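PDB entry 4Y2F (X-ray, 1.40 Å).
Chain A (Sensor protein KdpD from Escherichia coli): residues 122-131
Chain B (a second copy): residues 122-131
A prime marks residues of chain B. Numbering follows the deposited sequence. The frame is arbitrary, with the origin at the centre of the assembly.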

# COMPACT_ATOMS: atom_id res chain seq x y z
N GLU A 122 5.91 7.64 4.87
CA GLU A 122 5.55 6.37 5.49
C GLU A 122 4.64 5.55 4.59
O GLU A 122 4.80 4.32 4.50
CB GLU A 122 4.90 6.60 6.85
CG GLU A 122 4.55 5.27 7.49
CD GLU A 122 4.10 5.42 8.90
OE1 GLU A 122 4.97 5.52 9.79
OE2 GLU A 122 2.88 5.44 9.12
N THR A 123 3.70 6.19 3.91
CA THR A 123 2.84 5.47 2.99
C THR A 123 3.65 4.89 1.84
O THR A 123 3.43 3.74 1.43
CB THR A 123 1.75 6.39 2.46
OG1 THR A 123 1.02 6.95 3.56
CG2 THR A 123 0.78 5.61 1.59
N PHE A 124 4.63 5.65 1.34
CA PHE A 124 5.51 5.11 0.30
C PHE A 124 6.23 3.85 0.79
O PHE A 124 6.26 2.83 0.08
CB PHE A 124 6.52 6.18 -0.14
CG PHE A 124 6.02 7.06 -1.25
CD1 PHE A 124 4.99 7.96 -1.03
CD2 PHE A 124 6.59 7.00 -2.51
CE1 PHE A 124 4.53 8.78 -2.05
CE2 PHE A 124 6.14 7.81 -3.54
CZ PHE A 124 5.10 8.69 -3.31
N THR A 125 6.82 3.89 1.99
CA THR A 125 7.55 2.71 2.46
C THR A 125 6.64 1.51 2.66
O THR A 125 7.07 0.37 2.50
CB THR A 125 8.34 3.01 3.74
OG1 THR A 125 7.45 3.29 4.82
CG2 THR A 125 9.31 4.18 3.53
N LEU A 126 5.36 1.75 2.99
CA LEU A 126 4.43 0.65 3.13
C LEU A 126 4.17 -0.02 1.78
O LEU A 126 4.13 -1.25 1.69
CB LEU A 126 3.13 1.16 3.73
CG LEU A 126 1.97 0.19 3.89
CD1 LEU A 126 2.41 -1.04 4.68
CD2 LEU A 126 0.86 0.91 4.61
N LEU A 127 4.02 0.77 0.72
CA LEU A 127 3.81 0.19 -0.61
C LEU A 127 5.06 -0.55 -1.08
O LEU A 127 4.95 -1.65 -1.65
CB LEU A 127 3.43 1.29 -1.59
CG LEU A 127 2.06 1.94 -1.44
CD1 LEU A 127 1.82 2.67 -2.73
CD2 LEU A 127 0.97 0.91 -1.23
N VAL A 128 6.25 0.00 -0.83
CA VAL A 128 7.48 -0.70 -1.18
C VAL A 128 7.57 -2.02 -0.42
O VAL A 128 7.92 -3.06 -0.99
CB VAL A 128 8.70 0.20 -0.93
CG1 VAL A 128 9.98 -0.60 -1.13
CG2 VAL A 128 8.65 1.41 -1.86
N ALA A 129 7.26 -1.99 0.87
CA ALA A 129 7.34 -3.20 1.68
C ALA A 129 6.39 -4.28 1.17
O ALA A 129 6.75 -5.45 1.13
CB ALA A 129 7.02 -2.88 3.14
N ASN A 130 5.18 -3.88 0.76
CA ASN A 130 4.22 -4.84 0.21
C ASN A 130 4.76 -5.50 -1.05
O ASN A 130 4.55 -6.70 -1.27
CB ASN A 130 2.91 -4.13 -0.12
CG ASN A 130 2.06 -3.84 1.09
OD1 ASN A 130 2.34 -4.31 2.19
ND2 ASN A 130 0.99 -3.07 0.89
N ALA A 131 5.46 -4.73 -1.89
CA ALA A 131 6.03 -5.29 -3.11
C ALA A 131 7.14 -6.29 -2.79
O ALA A 131 7.19 -7.39 -3.36
CB ALA A 131 6.52 -4.17 -4.02
N GLU B 122 -8.72 6.17 -1.72
CA GLU B 122 -7.97 5.51 -2.78
C GLU B 122 -6.75 4.78 -2.23
O GLU B 122 -6.43 3.67 -2.67
CB GLU B 122 -7.57 6.50 -3.86
CG GLU B 122 -6.80 5.80 -4.96
CD GLU B 122 -6.56 6.68 -6.15
OE1 GLU B 122 -7.48 6.81 -6.98
OE2 GLU B 122 -5.46 7.25 -6.23
N THR B 123 -6.06 5.39 -1.27
CA THR B 123 -4.91 4.72 -0.66
C THR B 123 -5.35 3.46 0.06
O THR B 123 -4.68 2.42 -0.02
CB THR B 123 -4.20 5.67 0.29
OG1 THR B 123 -3.84 6.87 -0.41
CG2 THR B 123 -2.94 5.02 0.83
N PHE B 124 -6.50 3.51 0.75
CA PHE B 124 -7.02 2.31 1.39
C PHE B 124 -7.26 1.20 0.37
O PHE B 124 -6.85 0.05 0.58
CB PHE B 124 -8.31 2.63 2.15
CG PHE B 124 -8.09 3.09 3.56
CD1 PHE B 124 -7.49 4.31 3.83
CD2 PHE B 124 -8.49 2.30 4.63
CE1 PHE B 124 -7.28 4.73 5.13
CE2 PHE B 124 -8.29 2.71 5.94
CZ PHE B 124 -7.67 3.92 6.19
N THR B 125 -7.92 1.51 -0.76
CA THR B 125 -8.20 0.46 -1.73
C THR B 125 -6.92 -0.11 -2.34
O THR B 125 -6.89 -1.29 -2.71
CB THR B 125 -9.15 0.94 -2.83
OG1 THR B 125 -8.52 1.97 -3.62
CG2 THR B 125 -10.46 1.47 -2.25
N LEU B 126 -5.86 0.70 -2.43
CA LEU B 126 -4.60 0.19 -2.94
C LEU B 126 -4.00 -0.83 -1.97
O LEU B 126 -3.49 -1.87 -2.40
CB LEU B 126 -3.64 1.36 -3.16
CG LEU B 126 -2.22 1.05 -3.61
CD1 LEU B 126 -2.24 0.19 -4.87
CD2 LEU B 126 -1.53 2.36 -3.86
N LEU B 127 -4.07 -0.56 -0.67
CA LEU B 127 -3.54 -1.51 0.30
C LEU B 127 -4.37 -2.79 0.32
O LEU B 127 -3.82 -3.90 0.38
CB LEU B 127 -3.51 -0.87 1.69
CG LEU B 127 -2.50 0.24 1.94
CD1 LEU B 127 -2.44 0.39 3.43
CD2 LEU B 127 -1.13 -0.13 1.41
N VAL B 128 -5.70 -2.67 0.22
CA VAL B 128 -6.55 -3.86 0.14
C VAL B 128 -6.21 -4.67 -1.10
O VAL B 128 -6.09 -5.91 -1.05
CB VAL B 128 -8.03 -3.46 0.19
CG1 VAL B 128 -8.90 -4.69 -0.08
CG2 VAL B 128 -8.36 -2.83 1.54
N ALA B 129 -6.04 -4.00 -2.24
CA ALA B 129 -5.73 -4.69 -3.48
C ALA B 129 -4.41 -5.44 -3.38
O ALA B 129 -4.30 -6.57 -3.87
CB ALA B 129 -5.69 -3.69 -4.64
N ASN B 130 -3.40 -4.83 -2.75
CA ASN B 130 -2.11 -5.50 -2.57
C ASN B 130 -2.27 -6.77 -1.75
O ASN B 130 -1.60 -7.78 -2.03
CB ASN B 130 -1.13 -4.56 -1.86
CG ASN B 130 -0.57 -3.49 -2.76
OD1 ASN B 130 -0.74 -3.53 -3.98
ND2 ASN B 130 0.15 -2.54 -2.17
N ALA B 131 -3.12 -6.74 -0.73
CA ALA B 131 -3.33 -7.93 0.09
C ALA B 131 -4.02 -9.04 -0.70
O ALA B 131 -3.60 -10.20 -0.65
CB ALA B 131 -4.13 -7.56 1.35

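When two identical helices pack side by side about a two-fold axis, residues near the axis meet their own copies, and each must suit a neighbour of its own kind. The paired helices of the sensor protein KdpD illustrate this: they run nearly parallel, at 14°, with axes 10.8 Å apart at closest approach.

Along chain B, Glu122′ lies out of reach of the partner and stays exposed, as befits a charged side chain. Thr123′ is the first to make contact. Its CA-to-CB bond points toward chain A, and its m rotamer brings CG2 to 3.8 Å from CG2 of Thr123, so methyl meets methyl; the hydroxyl is hydrogen-bonded elsewhere in the structure. Phe124′ and Thr125′ lie beyond reach of chain A. Thr125′, in the p rotamer, satisfies its hydroxyl within its own helix: OG1 donates to Glu122′ O at 2.9 Å, which makes this polar residue compatible with burial.

The apolar centre follows. Leu126′ points toward chain A and places CD2 3.5 Å from Leu127 CD1. Leu127′ leaves its helix sideways, yet its m, t conformation carries the branched end inward. Its CD1 lies 3.5 Å from Leu126 CD2, while its CD2 lies 3.5 Å from Leu127 CD2. Both methyls pack against Leu126, and Leu127′ has more of its surface covered by chain A than any other residue of its stretch.

Val128′ and Ala129′ again fall out of reach, before Asn130′ returns to the interface one helical turn after Leu126′. Here the CA atoms of Asn130 and Asn130′ approach to 6.9 Å, and the ends of their buried side chains come together at the axis, beside the leucines. Ala131′ makes no contact. Together the stretches bury 307 Å², largely through close packing of leucine side chains.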